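Local coordinates for protein tRNA (adenine(58)-N(1))-methyltransferase TrmI (Thermus thermophilus, PDB 5C0O) that catalyses the S-adenosylmethionine-dependent methylation of N1 of adenosine 58 in tRNA and is required for cell growth at extreme temperatures, at residues R72-T77 with T102-L107; R96-G101 with E122-R127. The protein carries 1 engineered substitution. One frame throughout, in Å; residues are numbered along the deposited sequence.

Contact 1. Residues R72-T77 with T102-L107; sequences RSATPT and TGSGGL. With SAM (S-adenosylmethionine), chain E.
T77 and L107 bring their backbone N-H groups from two separate segments onto the same carboxylate oxygen of S-adenosylmethionine, so the ligand's methionine end is clasped between them. T77 N reaches SAM OXT at 3.1 Å along an almost straight line (171°), and L107 N meets this OXT at 2.8 Å. The second oxygen, SAM O, is taken by S104 N at 2.8 Å; G105 N adds a weak bond to the same oxygen, and G106 N weak bonds to both O and OXT. The protein meets itself more sparingly: L107 CB lies 3.6 Å from T77 OG1, an oxygen set anti to its own carbonyl carbon (chi1 -45°) and thereby turned to the amino end of the ligand. T77 OG1 is modelled 1.3 Å from SAM N, a doubtful approach that supports no claim of a covalent link. At the other end of the contact, A74 CB stands 4.1 Å from G103 CA and also packs against the ribose, 3.4 Å from SAM O3'. S73 N gives a weak bond to S104 OG, whose position is uncertain.

T102-G105 forms a type II' turn with G103 at its positive-phi corner, and G105 occupies the N-cap position of helix 106-115. A beta carbon on G103 would run into SAM CG, and one on G106 into SAM OXT, so the ligand passes directly over bare backbone. These residues belong to the glycine-rich turn of the Rossmann-like methyltransferase fold. Backbone amides at a helix N terminus thus meet the negative carboxylate, and the helix dipole would be expected to favour its charge.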
ATOM      1  N   ARG A  72     -26.111  10.131  -0.350  1.00 26.00           N
ATOM      2  CA  ARG A  72     -26.056   8.710  -0.678  1.00 36.26           C
ATOM      3  C   ARG A  72     -27.084   7.880   0.078  1.00 36.01           C
ATOM      4  O   ARG A  72     -27.288   8.046   1.280  1.00 43.92           O
ATOM      5  CB  ARG A  72     -24.655   8.157  -0.399  1.00 45.69           C
ATOM      6  CG  ARG A  72     -24.225   8.242   1.059  1.00 44.10           C
ATOM      7  CD  ARG A  72     -22.792   8.739   1.194  1.00 55.59           C
ATOM      8  NE  ARG A  72     -21.802   7.713   0.871  1.00 94.83           N
ATOM      9  CZ  ARG A  72     -20.534   7.966   0.553  1.00100.29           C
ATOM     10  NH1 ARG A  72     -19.704   6.967   0.281  1.00122.07           N
ATOM     11  NH2 ARG A  72     -20.092   9.214   0.498  1.00 56.78           N
ATOM     12  N   SER A  73     -27.733   6.990  -0.662  1.00 35.89           N
ATOM     13  CA  SER A  73     -28.553   5.942  -0.083  1.00 35.23           C
ATOM     14  C   SER A  73     -27.656   4.738   0.170  1.00 37.78           C
ATOM     15  O   SER A  73     -27.207   4.508   1.294  1.00 50.12           O
ATOM     16  CB  SER A  73     -29.704   5.580  -1.017  1.00 59.76           C
ATOM     17  OG  SER A  73     -29.204   5.132  -2.267  1.00 59.99           O
ATOM     18  N   ALA A  74     -27.391   3.979  -0.889  1.00 38.85           N
ATOM     19  CA  ALA A  74     -26.372   2.938  -0.858  1.00 41.49           C
ATOM     20  C   ALA A  74     -25.002   3.588  -1.034  1.00 41.74           C
ATOM     21  O   ALA A  74     -24.900   4.701  -1.545  1.00 48.36           O
ATOM     22  CB  ALA A  74     -26.625   1.903  -1.943  1.00 42.33           C
ATOM     23  N   THR A  75     -23.949   2.898  -0.612  1.00 50.35           N
ATOM     24  CA  THR A  75     -22.606   3.464  -0.666  1.00 47.05           C
ATOM     25  C   THR A  75     -22.077   3.535  -2.105  1.00 33.58           C
ATOM     26  O   THR A  75     -21.998   2.513  -2.788  1.00 37.63           O
ATOM     27  CB  THR A  75     -21.622   2.645   0.192  1.00 50.45           C
ATOM     28  OG1 THR A  75     -22.006   2.726   1.569  1.00 47.33           O
ATOM     29  CG2 THR A  75     -20.191   3.165   0.038  1.00 29.54           C
ATOM     30  N   PRO A  76     -21.707   4.743  -2.569  1.00 45.82           N
ATOM     31  CA  PRO A  76     -21.125   4.877  -3.909  1.00 34.78           C
ATOM     32  C   PRO A  76     -19.727   4.286  -4.028  1.00 32.45           C
ATOM     33  O   PRO A  76     -19.022   4.129  -3.032  1.00 31.75           O
ATOM     34  CB  PRO A  76     -21.082   6.393  -4.121  1.00 33.05           C
ATOM     35  CG  PRO A  76     -21.010   6.957  -2.752  1.00 35.74           C
ATOM     36  CD  PRO A  76     -21.878   6.057  -1.925  1.00 47.36           C
ATOM     37  N   THR A  77     -19.339   3.976  -5.260  1.00 27.94           N
ATOM     38  CA  THR A  77     -18.026   3.418  -5.556  1.00 17.75           C
ATOM     39  C   THR A  77     -16.955   4.477  -5.311  1.00 20.57           C
ATOM     40  O   THR A  77     -17.153   5.645  -5.636  1.00 19.73           O
ATOM     41  CB  THR A  77     -17.958   2.923  -7.015  1.00 23.74           C
ATOM     42  OG1 THR A  77     -19.148   2.183  -7.327  1.00 20.08           O
ATOM     43  CG2 THR A  77     -16.732   2.048  -7.242  1.00 19.99           C
ATOM     44  N   THR A 102     -26.772   0.710  -9.766  1.00 14.51           N
ATOM     45  CA  THR A 102     -26.597   2.160  -9.807  1.00 30.06           C
ATOM     46  C   THR A 102     -26.281   2.728  -8.425  1.00 19.96           C
ATOM     47  O   THR A 102     -25.578   3.731  -8.312  1.00 24.57           O
ATOM     48  CB  THR A 102     -27.850   2.866 -10.355  1.00 28.53           C
ATOM     49  OG1 THR A 102     -28.423   2.086 -11.411  1.00 25.90           O
ATOM     50  CG2 THR A 102     -27.495   4.248 -10.882  1.00 17.16           C
ATOM     51  N   GLY A 103     -26.806   2.088  -7.383  1.00 17.08           N
ATOM     52  CA  GLY A 103     -26.537   2.489  -6.012  1.00 28.04           C
ATOM     53  C   GLY A 103     -26.952   3.920  -5.732  1.00 30.84           C
ATOM     54  O   GLY A 103     -28.141   4.219  -5.613  1.00 28.17           O
ATOM     55  N   SER A 104     -25.962   4.802  -5.615  1.00 23.80           N
ATOM     56  CA  SER A 104     -26.207   6.236  -5.485  1.00 22.64           C
ATOM     57  C   SER A 104     -25.646   6.983  -6.694  1.00 26.29           C
ATOM     58  O   SER A 104     -25.489   8.204  -6.666  1.00 18.13           O
ATOM     59  CB  SER A 104     -25.590   6.774  -4.195  1.00 36.38           C
ATOM     60  OG  SER A 104     -25.856   5.901  -3.111  1.00 33.17           O
ATOM     61  N   GLY A 105     -25.320   6.232  -7.744  1.00 19.76           N
ATOM     62  CA  GLY A 105     -25.006   6.806  -9.042  1.00 19.50           C
ATOM     63  C   GLY A 105     -23.585   7.309  -9.241  1.00 15.01           C
ATOM     64  O   GLY A 105     -23.324   8.050 -10.187  1.00 16.09           O
ATOM     65  N   GLY A 106     -22.663   6.899  -8.377  1.00 23.91           N
ATOM     66  CA  GLY A 106     -21.295   7.388  -8.451  1.00 21.52           C
ATOM     67  C   GLY A 106     -20.524   6.866  -9.646  1.00 11.33           C
ATOM     68  O   GLY A 106     -20.021   7.644 -10.458  1.00 22.17           O
ATOM     69  N   LEU A 107     -20.421   5.545  -9.751  1.00 24.99           N
ATOM     70  CA  LEU A 107     -19.704   4.913 -10.853  1.00 16.88           C
ATOM     71  C   LEU A 107     -20.347   5.294 -12.183  1.00 16.38           C
ATOM     72  O   LEU A 107     -19.676   5.378 -13.210  1.00 22.61           O
ATOM     73  CB  LEU A 107     -19.692   3.394 -10.674  1.00 24.29           C
ATOM     74  CG  LEU A 107     -18.969   2.532 -11.712  1.00  8.63           C
ATOM     75  CD1 LEU A 107     -17.500   2.913 -11.830  1.00 12.42           C
ATOM     76  CD2 LEU A 107     -19.119   1.067 -11.323  1.00 19.41           C
TER
HETATM   77  N   SAM E 301     -20.436   2.065  -7.167  1.00 38.59           N
HETATM   78  CA  SAM E 301     -21.881   2.207  -6.981  1.00 22.67           C
HETATM   79  C   SAM E 301     -22.303   3.672  -6.985  1.00 29.01           C
HETATM   80  O   SAM E 301     -23.422   4.006  -6.597  1.00 30.23           O
HETATM   81  OXT SAM E 301     -21.535   4.558  -7.362  1.00 26.91           O
HETATM   82  CB  SAM E 301     -22.347   1.556  -5.681  1.00 28.08           C
HETATM   83  CG  SAM E 301     -23.460   0.526  -5.859  1.00 26.63           C
HETATM   84  SD  SAM E 301     -24.135  -0.054  -4.280  1.00 35.51           S
HETATM   85  CE  SAM E 301     -22.634  -0.627  -3.444  1.00 40.47           C
HETATM   86  C5' SAM E 301     -24.908  -1.620  -4.759  1.00 20.16           C
HETATM   87  C4' SAM E 301     -26.281  -1.430  -5.399  1.00 34.29           C
HETATM   88  O4' SAM E 301     -26.479  -2.422  -6.380  1.00 26.00           O
HETATM   89  C3' SAM E 301     -27.447  -1.556  -4.425  1.00 34.94           C
HETATM   90  O3' SAM E 301     -27.966  -0.282  -4.130  1.00 41.48           O
HETATM   91  C2' SAM E 301     -28.490  -2.396  -5.144  1.00 40.22           C
HETATM   92  O2' SAM E 301     -29.648  -1.630  -5.398  1.00 54.43           O
HETATM   93  C1' SAM E 301     -27.846  -2.761  -6.469  1.00 28.82           C
HETATM   94  N9  SAM E 301     -27.939  -4.194  -6.796  1.00 22.96           N
HETATM   95  C8  SAM E 301     -27.556  -5.248  -6.011  1.00 19.88           C
HETATM   96  N7  SAM E 301     -27.794  -6.394  -6.691  1.00 15.55           N
HETATM   97  C5  SAM E 301     -28.320  -6.082  -7.895  1.00 23.96           C
HETATM   98  C6  SAM E 301     -28.740  -6.860  -8.964  1.00 25.44           C
HETATM   99  N6  SAM E 301     -28.656  -8.184  -8.897  1.00 28.23           N
HETATM  100  N1  SAM E 301     -29.245  -6.249 -10.094  1.00 21.45           N
HETATM  101  C2  SAM E 301     -29.331  -4.873 -10.154  1.00 23.91           C
HETATM  102  N3  SAM E 301     -28.911  -4.107  -9.086  1.00 19.08           N
HETATM  103  C4  SAM E 301     -28.412  -4.702  -7.976  1.00 24.13           C

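Contact 2. Residues R96-G101 with E122-R127; sequences RVLEAG and ESYEAR. With SAM (S-adenosylmethionine), chain E.
The parallel strands 96-100 and 120-125 are the two strands of a beta-alpha-beta unit, joined through helix 106-115. Their short axes lie only 10° apart, and the ladder zigzags between them: E122 N to V97 O at 2.8 Å, E99 N to E122 O at 2.8 Å, and Y124 N to E99 O at 2.9 Å.

On the sheet face bearing L98, the methyl CD1 of L98 meets the edge of the Y124 ring at CE1, 3.6 Å away, and the ring itself stacks with H150. E122 bends at chi2 (89°), which swings its carboxylate alongside the extended R96 chain; OE1 pairs with R96 NH2 at 3.3 Å in a salt bridge whose two planes are nearly perpendicular (83°). Y164 OH also bonds OE1, and H150 NE2 bonds OE2, so this buried carboxylate has several partners.

On the opposite face the extended E99 side chain lies beside S123, its OE1 3.1 Å from S123 OG, although that hydroxyl also has T102 as a partner. E99 OE1 is hydrogen-bonded to T108 OG1, and the side chain touches L107 and L111 of helix 106-115. Shortening E99 to an alanine would probably leave the hydroxyls of T108 and S123 without their carboxylate neighbour and open a gap beside the two leucines.

At the C-terminal end of strand 120-125, E125 OE2 is modelled 3.0 Å from SAM O3', a hydrogen bond to be read with caution because the same oxygen is placed impossibly close to SAM O2'. An acidic residue at the end of the second strand, facing the ribose hydroxyls, is a hallmark of class I S-adenosylmethionine-dependent methyltransferases.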
ATOM      1  N   ARG A  96     -20.833   1.599 -25.666  1.00 23.85           N
ATOM      2  CA  ARG A  96     -22.069   1.271 -24.970  1.00 20.04           C
ATOM      3  C   ARG A  96     -21.754   0.340 -23.802  1.00 19.98           C
ATOM      4  O   ARG A  96     -21.446  -0.834 -24.009  1.00 32.42           O
ATOM      5  CB  ARG A  96     -23.060   0.616 -25.936  1.00 38.19           C
ATOM      6  CG  ARG A  96     -24.522   0.832 -25.588  1.00 49.68           C
ATOM      7  CD  ARG A  96     -25.418  -0.045 -26.449  1.00 49.45           C
ATOM      8  NE  ARG A  96     -26.835   0.253 -26.260  1.00 67.94           N
ATOM      9  CZ  ARG A  96     -27.829  -0.556 -26.618  1.00 65.46           C
ATOM     10  NH1 ARG A  96     -27.569  -1.731 -27.179  1.00 53.42           N
ATOM     11  NH2 ARG A  96     -29.087  -0.192 -26.407  1.00 48.31           N
ATOM     12  N   VAL A  97     -21.824   0.864 -22.580  1.00 22.45           N
ATOM     13  CA  VAL A  97     -21.401   0.107 -21.404  1.00 14.42           C
ATOM     14  C   VAL A  97     -22.587  -0.240 -20.501  1.00 17.47           C
ATOM     15  O   VAL A  97     -23.504   0.559 -20.318  1.00 12.52           O
ATOM     16  CB  VAL A  97     -20.323   0.883 -20.595  1.00 15.78           C
ATOM     17  CG1 VAL A  97     -20.888   2.168 -19.987  1.00 16.50           C
ATOM     18  CG2 VAL A  97     -19.706  -0.013 -19.524  1.00 19.63           C
ATOM     19  N   LEU A  98     -22.557  -1.454 -19.959  1.00 21.51           N
ATOM     20  CA  LEU A  98     -23.608  -1.950 -19.076  1.00 22.46           C
ATOM     21  C   LEU A  98     -23.201  -1.748 -17.618  1.00 19.23           C
ATOM     22  O   LEU A  98     -22.021  -1.869 -17.287  1.00 13.37           O
ATOM     23  CB  LEU A  98     -23.873  -3.430 -19.356  1.00 20.51           C
ATOM     24  CG  LEU A  98     -25.199  -4.005 -18.858  1.00 29.97           C
ATOM     25  CD1 LEU A  98     -26.329  -3.613 -19.786  1.00 23.80           C
ATOM     26  CD2 LEU A  98     -25.104  -5.512 -18.740  1.00 27.22           C
ATOM     27  N   GLU A  99     -24.164  -1.433 -16.752  1.00 14.53           N
ATOM     28  CA  GLU A  99     -23.868  -1.243 -15.331  1.00 21.65           C
ATOM     29  C   GLU A  99     -24.901  -1.860 -14.399  1.00 21.25           C
ATOM     30  O   GLU A  99     -26.096  -1.873 -14.690  1.00 24.19           O
ATOM     31  CB  GLU A  99     -23.743   0.245 -14.991  1.00 14.68           C
ATOM     32  CG  GLU A  99     -23.217   0.491 -13.568  1.00 20.11           C
ATOM     33  CD  GLU A  99     -23.327   1.936 -13.115  1.00 19.10           C
ATOM     34  OE1 GLU A  99     -23.907   2.762 -13.849  1.00 23.11           O
ATOM     35  OE2 GLU A  99     -22.835   2.241 -12.010  1.00 19.23           O
ATOM     36  N   ALA A 100     -24.415  -2.372 -13.274  1.00 26.81           N
ATOM     37  CA  ALA A 100     -25.268  -2.746 -12.153  1.00 26.26           C
ATOM     38  C   ALA A 100     -24.404  -2.899 -10.894  1.00 21.94           C
ATOM     39  O   ALA A 100     -23.344  -3.519 -10.975  1.00 34.98           O
ATOM     40  CB  ALA A 100     -26.011  -4.031 -12.449  1.00 29.61           C
ATOM     41  N   GLY A 101     -24.809  -2.354  -9.742  1.00 31.20           N
ATOM     42  CA  GLY A 101     -26.038  -1.596  -9.553  1.00 21.92           C
ATOM     43  C   GLY A 101     -25.755  -0.104  -9.497  1.00 17.23           C
ATOM     44  O   GLY A 101     -24.633   0.304  -9.202  1.00 23.47           O
ATOM     45  N   GLU A 122     -25.930   1.994 -19.936  1.00 25.19           N
ATOM     46  CA  GLU A 122     -27.145   1.222 -19.678  1.00 22.39           C
ATOM     47  C   GLU A 122     -27.087   0.616 -18.272  1.00 22.57           C
ATOM     48  O   GLU A 122     -26.481  -0.437 -18.067  1.00 25.18           O
ATOM     49  CB  GLU A 122     -27.310   0.126 -20.738  1.00 24.01           C
ATOM     50  CG  GLU A 122     -28.747  -0.300 -20.983  1.00 33.03           C
ATOM     51  CD  GLU A 122     -29.418   0.530 -22.058  1.00 45.58           C
ATOM     52  OE1 GLU A 122     -28.959   0.487 -23.219  1.00 46.63           O
ATOM     53  OE2 GLU A 122     -30.398   1.233 -21.742  1.00 39.06           O
ATOM     54  N   SER A 123     -27.724   1.285 -17.312  1.00 17.24           N
ATOM     55  CA  SER A 123     -27.546   0.967 -15.893  1.00 23.23           C
ATOM     56  C   SER A 123     -28.813   0.440 -15.219  1.00 30.69           C
ATOM     57  O   SER A 123     -29.900   0.993 -15.400  1.00 27.85           O
ATOM     58  CB  SER A 123     -27.054   2.208 -15.146  1.00 27.31           C
ATOM     59  OG  SER A 123     -26.939   1.954 -13.757  1.00 26.34           O
ATOM     60  N   TYR A 124     -28.650  -0.620 -14.426  1.00 25.01           N
ATOM     61  CA  TYR A 124     -29.764  -1.275 -13.741  1.00 39.76           C
ATOM     62  C   TYR A 124     -29.644  -1.188 -12.219  1.00 34.82           C
ATOM     63  O   TYR A 124     -28.563  -1.375 -11.665  1.00 33.92           O
ATOM     64  CB  TYR A 124     -29.847  -2.746 -14.162  1.00 21.59           C
ATOM     65  CG  TYR A 124     -30.113  -2.933 -15.635  1.00 33.23           C
ATOM     66  CD1 TYR A 124     -29.105  -2.743 -16.572  1.00 37.39           C
ATOM     67  CD2 TYR A 124     -31.371  -3.299 -16.093  1.00 34.32           C
ATOM     68  CE1 TYR A 124     -29.342  -2.912 -17.919  1.00 30.38           C
ATOM     69  CE2 TYR A 124     -31.619  -3.465 -17.441  1.00 39.04           C
ATOM     70  CZ  TYR A 124     -30.600  -3.273 -18.350  1.00 36.28           C
ATOM     71  OH  TYR A 124     -30.837  -3.437 -19.694  1.00 32.95           O
ATOM     72  N   GLU A 125     -30.763  -0.906 -11.555  1.00 21.17           N
ATOM     73  CA  GLU A 125     -30.837  -0.911 -10.093  1.00 21.04           C
ATOM     74  C   GLU A 125     -32.099  -1.647  -9.662  1.00 25.28           C
ATOM     75  O   GLU A 125     -33.162  -1.455 -10.247  1.00 25.98           O
ATOM     76  CB  GLU A 125     -30.830   0.516  -9.534  1.00 21.02           C
ATOM     77  CG  GLU A 125     -30.904   0.595  -8.009  1.00 35.42           C
ATOM     78  CD  GLU A 125     -29.804  -0.201  -7.323  1.00 34.05           C
ATOM     79  OE1 GLU A 125     -28.685  -0.255  -7.873  1.00 37.75           O
ATOM     80  OE2 GLU A 125     -30.058  -0.776  -6.241  1.00 44.03           O
ATOM     81  N   ALA A 126     -31.980  -2.484  -8.637  1.00 25.98           N
ATOM     82  CA  ALA A 126     -33.072  -3.373  -8.253  1.00 31.40           C
ATOM     83  C   ALA A 126     -33.902  -2.843  -7.085  1.00 23.30           C
ATOM     84  O   ALA A 126     -34.870  -3.487  -6.676  1.00 24.78           O
ATOM     85  CB  ALA A 126     -32.518  -4.748  -7.914  1.00 32.21           C
ATOM     86  N   ARG A 127     -33.527  -1.682  -6.552  1.00 24.53           N
ATOM     87  CA  ARG A 127     -34.251  -1.073  -5.437  1.00 41.78           C
ATOM     88  C   ARG A 127     -34.766   0.321  -5.807  1.00 44.54           C
ATOM     89  O   ARG A 127     -33.966   1.222  -6.072  1.00 38.32           O
ATOM     90  CB  ARG A 127     -33.355  -0.989  -4.200  1.00 41.41           C
TER
HETATM   91  N   SAM E 301     -20.436   2.065  -7.167  1.00 38.59           N
HETATM   92  CA  SAM E 301     -21.881   2.207  -6.981  1.00 22.67           C
HETATM   93  C   SAM E 301     -22.303   3.672  -6.985  1.00 29.01           C
HETATM   94  O   SAM E 301     -23.422   4.006  -6.597  1.00 30.23           O
HETATM   95  OXT SAM E 301     -21.535   4.558  -7.362  1.00 26.91           O
HETATM   96  CB  SAM E 301     -22.347   1.556  -5.681  1.00 28.08           C
HETATM   97  CG  SAM E 301     -23.460   0.526  -5.859  1.00 26.63           C
HETATM   98  SD  SAM E 301     -24.135  -0.054  -4.280  1.00 35.51           S
HETATM   99  CE  SAM E 301     -22.634  -0.627  -3.444  1.00 40.47           C
HETATM  100  C5' SAM E 301     -24.908  -1.620  -4.759  1.00 20.16           C
HETATM  101  C4' SAM E 301     -26.281  -1.430  -5.399  1.00 34.29           C
HETATM  102  O4' SAM E 301     -26.479  -2.422  -6.380  1.00 26.00           O
HETATM  103  C3' SAM E 301     -27.447  -1.556  -4.425  1.00 34.94           C
HETATM  104  O3' SAM E 301     -27.966  -0.282  -4.130  1.00 41.48           O
HETATM  105  C2' SAM E 301     -28.490  -2.396  -5.144  1.00 40.22           C
HETATM  106  O2' SAM E 301     -29.648  -1.630  -5.398  1.00 54.43           O
HETATM  107  C1' SAM E 301     -27.846  -2.761  -6.469  1.00 28.82           C
HETATM  108  N9  SAM E 301     -27.939  -4.194  -6.796  1.00 22.96           N
HETATM  109  C8  SAM E 301     -27.556  -5.248  -6.011  1.00 19.88           C
HETATM  110  N7  SAM E 301     -27.794  -6.394  -6.691  1.00 15.55           N
HETATM  111  C5  SAM E 301     -28.320  -6.082  -7.895  1.00 23.96           C
HETATM  112  C6  SAM E 301     -28.740  -6.860  -8.964  1.00 25.44           C
HETATM  113  N6  SAM E 301     -28.656  -8.184  -8.897  1.00 28.23           N
HETATM  114  N1  SAM E 301     -29.245  -6.249 -10.094  1.00 21.45           N
HETATM  115  C2  SAM E 301     -29.331  -4.873 -10.154  1.00 23.91           C
HETATM  116  N3  SAM E 301     -28.911  -4.107  -9.086  1.00 19.08           N
HETATM  117  C4  SAM E 301     -28.412  -4.702  -7.976  1.00 24.13           C

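Following the chain from its N terminus, residues 72-77 precede helix 79-88, and strand 96-100 then leads through G101 into the turn 102-107. There contact 1 closes its loop, with the first segment of contact 2 inside it. Helix 106-115 carries the chain on to strand 120-125, where contact 2 closes; the two loops therefore cross. They also meet directly, through probable hydrogen bonds from G103 N to E125 OE1 and between the hydroxyls of T102 and S123. Contact 1 joins the segment before helix 79-88 to the start of helix 106-115, contact 2 joins neighbouring strands, and together they hold the methionine and ribose parts of one cofactor.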